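Local coordinates for polysaccharide deacetylase-like protein (Bacillus anthracis, PDB 4V33) that is a putative zinc-dependent polysaccharide deacetylase, carrying a fibronectin type III domain, required for osmotic stability and for maintaining cell shape, at residues T59-H64 and I138-K143; Y77-T82 and G115-E120; H150-Y155 and L163-A168. All coordinates share one frame; numbering follows the deposited sequence.

Contact 1: T59-H64 and I138-K143; sequences TNTTIH and ITFEQK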
loop_
_atom_site.group_PDB
_atom_site.type_symbol
_atom_site.label_atom_id
_atom_site.label_comp_id
_atom_site.label_asym_id
_atom_site.label_seq_id
_atom_site.Cartn_x
_atom_site.Cartn_y
_atom_site.Cartn_z
ATOM N N THR A 59 15.454 -3.191 -12.573
ATOM C CA THR A 59 16.244 -2.416 -11.620
ATOM C C THR A 59 16.961 -1.274 -12.318
ATOM O O THR A 59 17.541 -0.410 -11.666
ATOM C CB THR A 59 17.299 -3.282 -10.917
ATOM O OG1 THR A 59 18.206 -3.810 -11.892
ATOM C CG2 THR A 59 16.633 -4.422 -10.166
ATOM N N ASN A 60 16.934 -1.280 -13.646
ATOM C CA ASN A 60 17.583 -0.232 -14.418
ATOM C C ASN A 60 16.963 -0.014 -15.794
ATOM O O ASN A 60 16.116 -0.791 -16.243
ATOM C CB ASN A 60 19.094 -0.487 -14.527
ATOM C CG ASN A 60 19.427 -1.821 -15.171
ATOM O OD1 ASN A 60 18.831 -2.212 -16.174
ATOM N ND2 ASN A 60 20.391 -2.526 -14.592
ATOM N N THR A 61 17.388 1.058 -16.450
ATOM C CA THR A 61 16.943 1.376 -17.800
ATOM C C THR A 61 17.848 2.459 -18.365
ATOM O O THR A 61 18.856 2.809 -17.753
ATOM C CB THR A 61 15.481 1.876 -17.822
ATOM O OG1 THR A 61 15.057 2.057 -19.176
ATOM C CG2 THR A 61 15.343 3.196 -17.064
ATOM N N THR A 62 17.499 2.975 -19.537
ATOM C CA THR A 62 18.214 4.106 -20.107
ATOM C C THR A 62 17.223 5.203 -20.464
ATOM O O THR A 62 16.211 4.948 -21.115
ATOM C CB THR A 62 19.009 3.699 -21.359
ATOM O OG1 THR A 62 19.929 2.654 -21.018
ATOM C CG2 THR A 62 19.775 4.889 -21.919
ATOM N N ILE A 63 17.522 6.423 -20.029
ATOM C CA ILE A 63 16.674 7.576 -20.303
ATOM C C ILE A 63 17.156 8.299 -21.560
ATOM O O ILE A 63 18.357 8.409 -21.799
ATOM C CB ILE A 63 16.679 8.547 -19.098
ATOM C CG1 ILE A 63 16.106 7.849 -17.860
ATOM C CG2 ILE A 63 15.894 9.817 -19.406
ATOM C CD1 ILE A 63 16.368 8.589 -16.560
ATOM N N HIS A 64 16.217 8.774 -22.372
ATOM C CA HIS A 64 16.560 9.538 -23.565
ATOM C C HIS A 64 15.699 10.785 -23.654
ATOM O O HIS A 64 14.640 10.863 -23.027
ATOM C CB HIS A 64 16.323 8.707 -24.826
ATOM C CG HIS A 64 17.009 7.377 -24.820
ATOM N ND1 HIS A 64 18.315 7.212 -25.228
ATOM C CD2 HIS A 64 16.566 6.149 -24.465
ATOM C CE1 HIS A 64 18.648 5.938 -25.124
ATOM N NE2 HIS A 64 17.606 5.272 -24.661
ATOM N N ILE A 138 9.657 8.116 -13.479
ATOM C CA ILE A 138 9.783 6.694 -13.753
ATOM C C ILE A 138 9.537 5.942 -12.454
ATOM O O ILE A 138 9.991 6.360 -11.390
ATOM C CB ILE A 138 11.168 6.343 -14.325
ATOM C CG1 ILE A 138 11.254 4.847 -14.630
ATOM C CG2 ILE A 138 12.289 6.788 -13.384
ATOM C CD1 ILE A 138 12.458 4.472 -15.453
ATOM N N THR A 139 8.798 4.841 -12.536
ATOM C CA THR A 139 8.456 4.093 -11.334
ATOM C C THR A 139 8.954 2.655 -11.380
ATOM O O THR A 139 8.583 1.882 -12.263
ATOM C CB THR A 139 6.936 4.096 -11.083
ATOM O OG1 THR A 139 6.488 5.444 -10.889
ATOM C CG2 THR A 139 6.608 3.267 -9.839
ATOM N N PHE A 140 9.813 2.317 -10.422
ATOM C CA PHE A 140 10.230 0.941 -10.197
ATOM C C PHE A 140 9.360 0.374 -9.081
ATOM O O PHE A 140 9.537 0.713 -7.912
ATOM C CB PHE A 140 11.723 0.892 -9.829
ATOM C CG PHE A 140 12.627 1.272 -10.973
ATOM C CD1 PHE A 140 12.945 2.597 -11.213
ATOM C CD2 PHE A 140 13.120 0.303 -11.830
ATOM C CE1 PHE A 140 13.755 2.945 -12.279
ATOM C CE2 PHE A 140 13.930 0.646 -12.897
ATOM C CZ PHE A 140 14.247 1.969 -13.121
ATOM N N GLU A 141 8.405 -0.471 -9.458
ATOM C CA GLU A 141 7.359 -0.919 -8.535
ATOM C C GLU A 141 7.895 -1.456 -7.220
ATOM O O GLU A 141 8.802 -2.290 -7.201
ATOM C CB GLU A 141 6.473 -1.986 -9.187
ATOM C CG GLU A 141 5.604 -1.473 -10.323
ATOM C CD GLU A 141 4.571 -0.451 -9.870
ATOM O OE1 GLU A 141 4.242 -0.417 -8.668
ATOM O OE2 GLU A 141 4.088 0.325 -10.727
ATOM N N GLN A 142 7.343 -0.944 -6.124
ATOM C CA GLN A 142 7.697 -1.426 -4.794
ATOM C C GLN A 142 6.780 -2.541 -4.336
ATOM O O GLN A 142 5.579 -2.530 -4.611
ATOM C CB GLN A 142 7.621 -0.289 -3.767
ATOM C CG GLN A 142 8.544 0.857 -4.067
ATOM C CD GLN A 142 8.788 1.753 -2.869
ATOM O OE1 GLN A 142 9.922 1.899 -2.423
ATOM N NE2 GLN A 142 7.734 2.390 -2.370
ATOM N N LYS A 143 7.354 -3.498 -3.621
ATOM C CA LYS A 143 6.552 -4.540 -2.994
ATOM C C LYS A 143 5.798 -3.942 -1.810
ATOM O O LYS A 143 6.272 -3.008 -1.153
ATOM C CB LYS A 143 7.430 -5.712 -2.552
ATOM C CG LYS A 143 8.348 -5.406 -1.378
ATOM C CD LYS A 143 9.375 -6.509 -1.178
ATOM C CE LYS A 143 10.259 -6.231 0.030
ATOM N NZ LYS A 143 11.000 -4.947 -0.105
#
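F140 brings its ring up to the backbone of T59 and N60, and its path from strand 138-140 can be traced atom by atom. CB points toward segment 59-64, and chi1 of -68° puts CG beside its own backbone N and anti to the carbonyl carbon. Along one side of the ring, CD2 comes to 4.1 Å from T59 CA. CE2, the next atom, lies 3.6 Å from T59 C and equally 3.6 Å from N60 N, so the ring meets the peptide joining the two residues, obliquely. The tip, CZ, is 4.3 Å from T61 CG2. That methyl is shared with I138: T61 and I138 reach toward each other tip to tip, CG2 to CD1 at 3.5 Å. T61 OG1 is turned anti to the backbone N (chi1 -175°) and bonds to N52 O, while CG2 faces I138 and F140.

The axes of 60-64 and 138-140 run nearly antiparallel, at 172°, but 9.7 Å apart, a spacing bridged by side chains; the two strands belong to different sheets. Such face-to-face packing of a three-stranded and a four-stranded antiparallel sheet is characteristic of the beta-sandwich of a fibronectin type III domain.

Contact 2: Y77-T82 and G115-E120; sequences YKIWRT and GEFQIE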
loop_
_atom_site.group_PDB
_atom_site.type_symbol
_atom_site.label_atom_id
_atom_site.label_comp_id
_atom_site.label_asym_id
_atom_site.label_seq_id
_atom_site.Cartn_x
_atom_site.Cartn_y
_atom_site.Cartn_z
ATOM N N TYR A 77 19.788 16.050 -15.996
ATOM C CA TYR A 77 18.590 15.450 -15.429
ATOM C C TYR A 77 18.641 15.530 -13.916
ATOM O O TYR A 77 19.475 14.874 -13.285
ATOM C CB TYR A 77 18.488 13.973 -15.820
ATOM C CG TYR A 77 18.421 13.687 -17.304
ATOM C CD1 TYR A 77 17.203 13.644 -17.963
ATOM C CD2 TYR A 77 19.572 13.421 -18.033
ATOM C CE1 TYR A 77 17.126 13.358 -19.324
ATOM C CE2 TYR A 77 19.508 13.129 -19.399
ATOM C CZ TYR A 77 18.278 13.102 -20.032
ATOM O OH TYR A 77 18.192 12.815 -21.381
ATOM N N LYS A 78 17.757 16.330 -13.331
ATOM C CA LYS A 78 17.651 16.391 -11.881
ATOM C C LYS A 78 16.679 15.299 -11.462
ATOM O O LYS A 78 15.535 15.271 -11.919
ATOM C CB LYS A 78 17.138 17.752 -11.411
ATOM C CG LYS A 78 17.037 17.856 -9.888
ATOM C CD LYS A 78 16.312 19.122 -9.445
ATOM C CE LYS A 78 17.126 20.356 -9.767
ATOM N NZ LYS A 78 16.478 21.600 -9.235
ATOM N N ILE A 79 17.145 14.397 -10.610
ATOM C CA ILE A 79 16.358 13.221 -10.264
ATOM C C ILE A 79 16.318 13.043 -8.760
ATOM O O ILE A 79 17.332 13.214 -8.068
ATOM C CB ILE A 79 16.935 11.947 -10.915
ATOM C CG1 ILE A 79 17.007 12.121 -12.434
ATOM C CG2 ILE A 79 16.094 10.722 -10.555
ATOM C CD1 ILE A 79 17.542 10.912 -13.175
ATOM N N TRP A 80 15.132 12.721 -8.254
ATOM C CA TRP A 80 14.985 12.367 -6.852
ATOM C C TRP A 80 13.870 11.359 -6.674
ATOM O O TRP A 80 12.980 11.237 -7.516
ATOM C CB TRP A 80 14.714 13.599 -5.989
ATOM C CG TRP A 80 13.372 14.247 -6.178
ATOM C CD1 TRP A 80 12.259 14.071 -5.403
ATOM C CD2 TRP A 80 13.018 15.212 -7.174
ATOM N NE1 TRP A 80 11.231 14.856 -5.868
ATOM C CE2 TRP A 80 11.673 15.568 -6.953
ATOM C CE3 TRP A 80 13.708 15.809 -8.236
ATOM C CZ2 TRP A 80 11.002 16.489 -7.756
ATOM C CZ3 TRP A 80 13.040 16.725 -9.032
ATOM C CH2 TRP A 80 11.700 17.052 -8.787
ATOM N N ARG A 81 13.923 10.636 -5.563
ATOM C CA ARG A 81 12.833 9.741 -5.204
ATOM C C ARG A 81 11.766 10.547 -4.512
ATOM O O ARG A 81 12.053 11.236 -3.537
ATOM C CB ARG A 81 13.322 8.691 -4.224
ATOM C CG ARG A 81 14.136 7.625 -4.848
ATOM C CD ARG A 81 14.461 6.521 -3.868
ATOM N NE ARG A 81 13.305 5.713 -3.490
ATOM C CZ ARG A 81 12.759 5.710 -2.278
ATOM N NH1 ARG A 81 13.251 6.491 -1.329
ATOM N NH2 ARG A 81 11.722 4.927 -2.011
ATOM N N THR A 82 10.537 10.438 -4.997
ATOM C CA THR A 82 9.417 11.157 -4.404
ATOM C C THR A 82 9.349 10.939 -2.891
ATOM O O THR A 82 9.134 11.883 -2.122
ATOM C CB THR A 82 8.110 10.722 -5.058
ATOM O OG1 THR A 82 8.166 11.057 -6.453
ATOM C CG2 THR A 82 6.924 11.418 -4.416
ATOM N N GLY A 115 10.449 2.585 -6.188
ATOM C CA GLY A 115 9.361 3.544 -6.172
ATOM C C GLY A 115 9.428 4.566 -7.291
ATOM O O GLY A 115 10.097 4.358 -8.307
ATOM N N GLU A 116 8.711 5.669 -7.100
ATOM C CA GLU A 116 8.652 6.742 -8.089
ATOM C C GLU A 116 9.856 7.675 -7.983
ATOM O O GLU A 116 10.212 8.154 -6.896
ATOM C CB GLU A 116 7.367 7.547 -7.914
ATOM C CG GLU A 116 7.145 8.623 -8.976
ATOM C CD GLU A 116 5.953 9.489 -8.648
ATOM O OE1 GLU A 116 6.078 10.374 -7.778
ATOM O OE2 GLU A 116 4.879 9.273 -9.239
ATOM N N PHE A 117 10.485 7.909 -9.125
ATOM C CA PHE A 117 11.565 8.878 -9.239
ATOM C C PHE A 117 11.088 10.001 -10.147
ATOM O O PHE A 117 10.645 9.748 -11.263
ATOM C CB PHE A 117 12.798 8.233 -9.871
ATOM C CG PHE A 117 13.458 7.184 -9.017
ATOM C CD1 PHE A 117 12.912 5.911 -8.902
ATOM C CD2 PHE A 117 14.645 7.462 -8.358
ATOM C CE1 PHE A 117 13.530 4.941 -8.132
ATOM C CE2 PHE A 117 15.276 6.489 -7.596
ATOM C CZ PHE A 117 14.707 5.230 -7.470
ATOM N N GLN A 118 11.182 11.241 -9.674
ATOM C CA GLN A 118 10.872 12.392 -10.518
ATOM C C GLN A 118 12.102 12.844 -11.296
ATOM O O GLN A 118 13.232 12.716 -10.812
ATOM C CB GLN A 118 10.289 13.533 -9.678
ATOM C CG GLN A 118 8.914 13.157 -9.127
ATOM C CD GLN A 118 8.230 14.266 -8.367
ATOM O OE1 GLN A 118 8.043 15.369 -8.884
ATOM N NE2 GLN A 118 7.834 13.976 -7.132
ATOM N N ILE A 119 11.873 13.340 -12.511
ATOM C CA ILE A 119 12.943 13.748 -13.410
ATOM C C ILE A 119 12.628 15.134 -13.971
ATOM O O ILE A 119 11.577 15.335 -14.574
ATOM C CB ILE A 119 13.096 12.763 -14.598
ATOM C CG1 ILE A 119 13.273 11.324 -14.097
ATOM C CG2 ILE A 119 14.269 13.185 -15.496
ATOM C CD1 ILE A 119 13.110 10.264 -15.186
ATOM N N GLU A 120 13.535 16.088 -13.764
ATOM C CA GLU A 120 13.427 17.406 -14.385
ATOM C C GLU A 120 14.635 17.608 -15.270
ATOM O O GLU A 120 15.769 17.565 -14.791
ATOM C CB GLU A 120 13.431 18.527 -13.352
ATOM C CG GLU A 120 12.271 18.582 -12.396
ATOM C CD GLU A 120 12.361 19.808 -11.492
ATOM O OE1 GLU A 120 13.420 20.486 -11.501
ATOM O OE2 GLU A 120 11.378 20.101 -10.785
HETATM O O HOH W 1 14.029 22.416 -9.717
#
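T82 OG1 is gripped from two directions by E116 and Q118. The hydroxyl donates to E116 OE1 at 2.6 Å, using the anti lone pair of that oxygen, and accepts from Q118 NE2 at 3.0 Å. The second bond is straight (165°) and lies almost in the amide plane of Q118. T82 N adds a bond to E116 O, while E116 OE2 turns to K195 in a salt bridge.

Along the strands from this cluster, K78 and E120 form a hydrogen-bonded antiparallel pair, K78 N to E120 O at 2.8 Å and E120 N returning to K78 O. W80 and Q118 form another, with Q118 N to W80 O at 2.8 Å and W80 N returning to Q118 O. W80 CG sits between its backbone N and carbonyl carbon (chi1 69°). Q118 CB lies over one face of the indole.

At the other end, K78 NZ and E120 OE1, a long 4.0 Å apart, are bridged by a water, which accepts from K78 NZ at 2.6 Å and donates to E120 OE1. E120 OE2 has its own salt bridge, to K86.

Main-chain bonds thus set the register, and K78, Q118 and E120, with T82 and E116 at one end, reinforce it on the W80 face; the inward face of I79, F117 and I119 is apolar apart from R81, whose guanidinium is satisfied by D84, in a salt bridge, and R114 O.

Contact 3: H150-Y155 and L163-A168; sequences HAIDDY and LFVSPA. With ACT (acetate ion), chain C.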
loop_
_atom_site.group_PDB
_atom_site.type_symbol
_atom_site.label_atom_id
_atom_site.label_comp_id
_atom_site.label_asym_id
_atom_site.label_seq_id
_atom_site.Cartn_x
_atom_site.Cartn_y
_atom_site.Cartn_z
ATOM N N HIS A 150 -6.024 -11.042 13.294
ATOM C CA HIS A 150 -7.388 -11.340 13.696
ATOM C C HIS A 150 -7.662 -10.784 15.090
ATOM O O HIS A 150 -8.002 -9.609 15.224
ATOM C CB HIS A 150 -7.658 -12.840 13.615
ATOM C CG HIS A 150 -7.854 -13.324 12.216
ATOM N ND1 HIS A 150 -6.807 -13.515 11.338
ATOM C CD2 HIS A 150 -8.983 -13.611 11.524
ATOM C CE1 HIS A 150 -7.283 -13.928 10.174
ATOM N NE2 HIS A 150 -8.599 -13.981 10.258
ATOM N N ALA A 151 -7.506 -11.609 16.122
ATOM C CA ALA A 151 -7.729 -11.158 17.492
ATOM C C ALA A 151 -6.459 -10.523 18.051
ATOM O O ALA A 151 -5.357 -11.025 17.827
ATOM C CB ALA A 151 -8.155 -12.323 18.366
ATOM N N ILE A 152 -6.615 -9.394 18.739
ATOM C CA ILE A 152 -5.526 -8.797 19.513
ATOM C C ILE A 152 -5.941 -8.876 20.972
ATOM O O ILE A 152 -6.653 -8.017 21.488
ATOM C CB ILE A 152 -5.246 -7.344 19.106
ATOM C CG1 ILE A 152 -4.994 -7.250 17.594
ATOM C CG2 ILE A 152 -4.045 -6.805 19.886
ATOM C CD1 ILE A 152 -3.761 -8.015 17.112
ATOM N N ASP A 153 -5.531 -9.946 21.640
ATOM C CA ASP A 153 -5.964 -10.175 23.012
ATOM C C ASP A 153 -5.043 -11.208 23.620
ATOM O O ASP A 153 -4.375 -11.939 22.881
ATOM C CB ASP A 153 -7.410 -10.693 23.049
ATOM C CG ASP A 153 -8.117 -10.373 24.351
ATOM O OD1 ASP A 153 -7.443 -9.964 25.319
ATOM O OD2 ASP A 153 -9.356 -10.535 24.408
ATOM N N ASP A 154 -5.005 -11.251 24.953
ATOM C CA ASP A 154 -4.276 -12.287 25.680
ATOM C C ASP A 154 -5.127 -13.539 25.647
ATOM O O ASP A 154 -6.264 -13.537 26.119
ATOM C CB ASP A 154 -4.005 -11.876 27.140
ATOM C CG ASP A 154 -3.218 -10.576 27.248
ATOM O OD1 ASP A 154 -2.121 -10.485 26.660
ATOM O OD2 ASP A 154 -3.705 -9.638 27.912
ATOM N N TYR A 155 -4.591 -14.607 25.074
ATOM C CA TYR A 155 -5.360 -15.835 24.908
ATOM C C TYR A 155 -5.544 -16.556 26.241
ATOM O O TYR A 155 -4.584 -16.752 26.986
ATOM C CB TYR A 155 -4.678 -16.735 23.881
ATOM C CG TYR A 155 -5.420 -18.016 23.580
ATOM C CD1 TYR A 155 -6.570 -18.004 22.810
ATOM C CD2 TYR A 155 -4.952 -19.235 24.049
ATOM C CE1 TYR A 155 -7.244 -19.168 22.520
ATOM C CE2 TYR A 155 -5.621 -20.411 23.766
ATOM C CZ TYR A 155 -6.769 -20.367 23.001
ATOM O OH TYR A 155 -7.443 -21.528 22.712
ATOM N N LEU A 163 -5.036 -17.511 16.043
ATOM C CA LEU A 163 -5.590 -16.239 15.596
ATOM C C LEU A 163 -5.501 -15.136 16.647
ATOM O O LEU A 163 -6.002 -14.033 16.424
ATOM C CB LEU A 163 -7.044 -16.422 15.166
ATOM C CG LEU A 163 -7.244 -17.379 13.991
ATOM C CD1 LEU A 163 -8.728 -17.484 13.649
ATOM C CD2 LEU A 163 -6.453 -16.929 12.788
ATOM N N PHE A 164 -4.872 -15.427 17.787
ATOM C CA PHE A 164 -4.657 -14.421 18.830
ATOM C C PHE A 164 -3.225 -13.922 18.867
ATOM O O PHE A 164 -2.304 -14.707 19.068
ATOM C CB PHE A 164 -4.973 -14.993 20.209
ATOM C CG PHE A 164 -6.440 -15.164 20.477
ATOM C CD1 PHE A 164 -7.144 -16.190 19.885
ATOM C CD2 PHE A 164 -7.106 -14.295 21.328
ATOM C CE1 PHE A 164 -8.508 -16.352 20.132
ATOM C CE2 PHE A 164 -8.467 -14.452 21.580
ATOM C CZ PHE A 164 -9.159 -15.479 20.980
ATOM N N VAL A 165 -3.041 -12.619 18.702
ATOM C CA VAL A 165 -1.748 -11.980 18.967
ATOM C C VAL A 165 -1.925 -11.112 20.211
ATOM O O VAL A 165 -2.861 -10.328 20.296
ATOM C CB VAL A 165 -1.278 -11.151 17.751
ATOM C CG1 VAL A 165 -0.081 -10.256 18.100
ATOM C CG2 VAL A 165 -0.940 -12.076 16.587
ATOM N N SER A 166 -1.067 -11.278 21.212
ATOM C CA SER A 166 -1.246 -10.518 22.450
ATOM C C SER A 166 -1.039 -9.034 22.204
ATOM O O SER A 166 -0.292 -8.660 21.311
ATOM C CB SER A 166 -0.272 -10.995 23.521
ATOM O OG SER A 166 1.072 -10.721 23.140
ATOM N N PRO A 167 -1.699 -8.180 22.999
ATOM C CA PRO A 167 -1.461 -6.740 22.852
ATOM C C PRO A 167 0.023 -6.379 22.999
ATOM O O PRO A 167 0.494 -5.497 22.279
ATOM C CB PRO A 167 -2.303 -6.137 23.977
ATOM C CG PRO A 167 -3.465 -7.100 24.093
ATOM C CD PRO A 167 -2.853 -8.466 23.874
ATOM N N ALA A 168 0.741 -7.052 23.893
ATOM C CA ALA A 168 2.177 -6.799 24.039
ATOM C C ALA A 168 2.961 -7.130 22.770
ATOM O O ALA A 168 3.790 -6.338 22.321
ATOM C CB ALA A 168 2.741 -7.566 25.232
HETATM C C ACT C . -10.583 -14.622 7.119
HETATM O O ACT C . -10.420 -13.780 8.041
HETATM O OXT ACT C . -11.416 -15.550 7.297
HETATM C CH3 ACT C . -9.809 -14.527 5.845
HETATM O O HOH W 2 -0.321 -8.568 26.280
#
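The ring of F164 is clasped between A151 and Y155. A151 CB lies over one face, 3.8 Å from the ring centroid, and Y155 comes over the opposite face with its edge, CD1 being 3.5 Å from F164 CD1. This is an edge-to-face pair, the planes at 63°; Y155 CG stands anti to the backbone N (chi1 -177°). On the other face of the strand pair I152 and V165 lie side by side, CD1 to CB at 4.1 Å, and both touch F170 of helix 167-179.

The backbones form a short parallel pair, with V165 N bonded almost straight to A151 O at 2.9 Å. Strand 151-152 follows 146-149 of the curled parallel sheet, the (beta/alpha) barrel-like core of the polysaccharide deacetylase family, and 164-165 leads into helix 167-179, whose N-cap S166 bonds through OG to N169 N.

Further out, a water donates to D154 OD1 and accepts from A168 N. At the opposite end L163 CD2 covers one face of the H150 imidazole. The side chain of H150 comes within about 4 Å of the zinc ion held by D206, H264 and H268. H150 NE2 donates to an acetate O at 2.9 Å; this ion, probably from the crystallisation liquor, also bonds F303 N.

In the fold
Contacts 1 and 2 are two aspects of one sandwich. Contact 2 joins neighbouring strands within the four-stranded sheet; contact 1 ties that sheet to the three-stranded one across the interior. They touch through strands 115-124 and 130-140, where I138 O and F140 O probably accept from F117 N and G115 N. Contact 1 is accordingly small and purely van der Waals, whereas contact 2 combines main-chain pairing, a mostly apolar inner face that also carries R81, and a polar outer one. Contact 3 lies about 40 Å from contact 1 and 42 Å from contact 2, centre to centre, in the deacetylase domain. All three are partly buried, but 150-155 with 163-168 alone pairs strands in parallel and borders the zinc site.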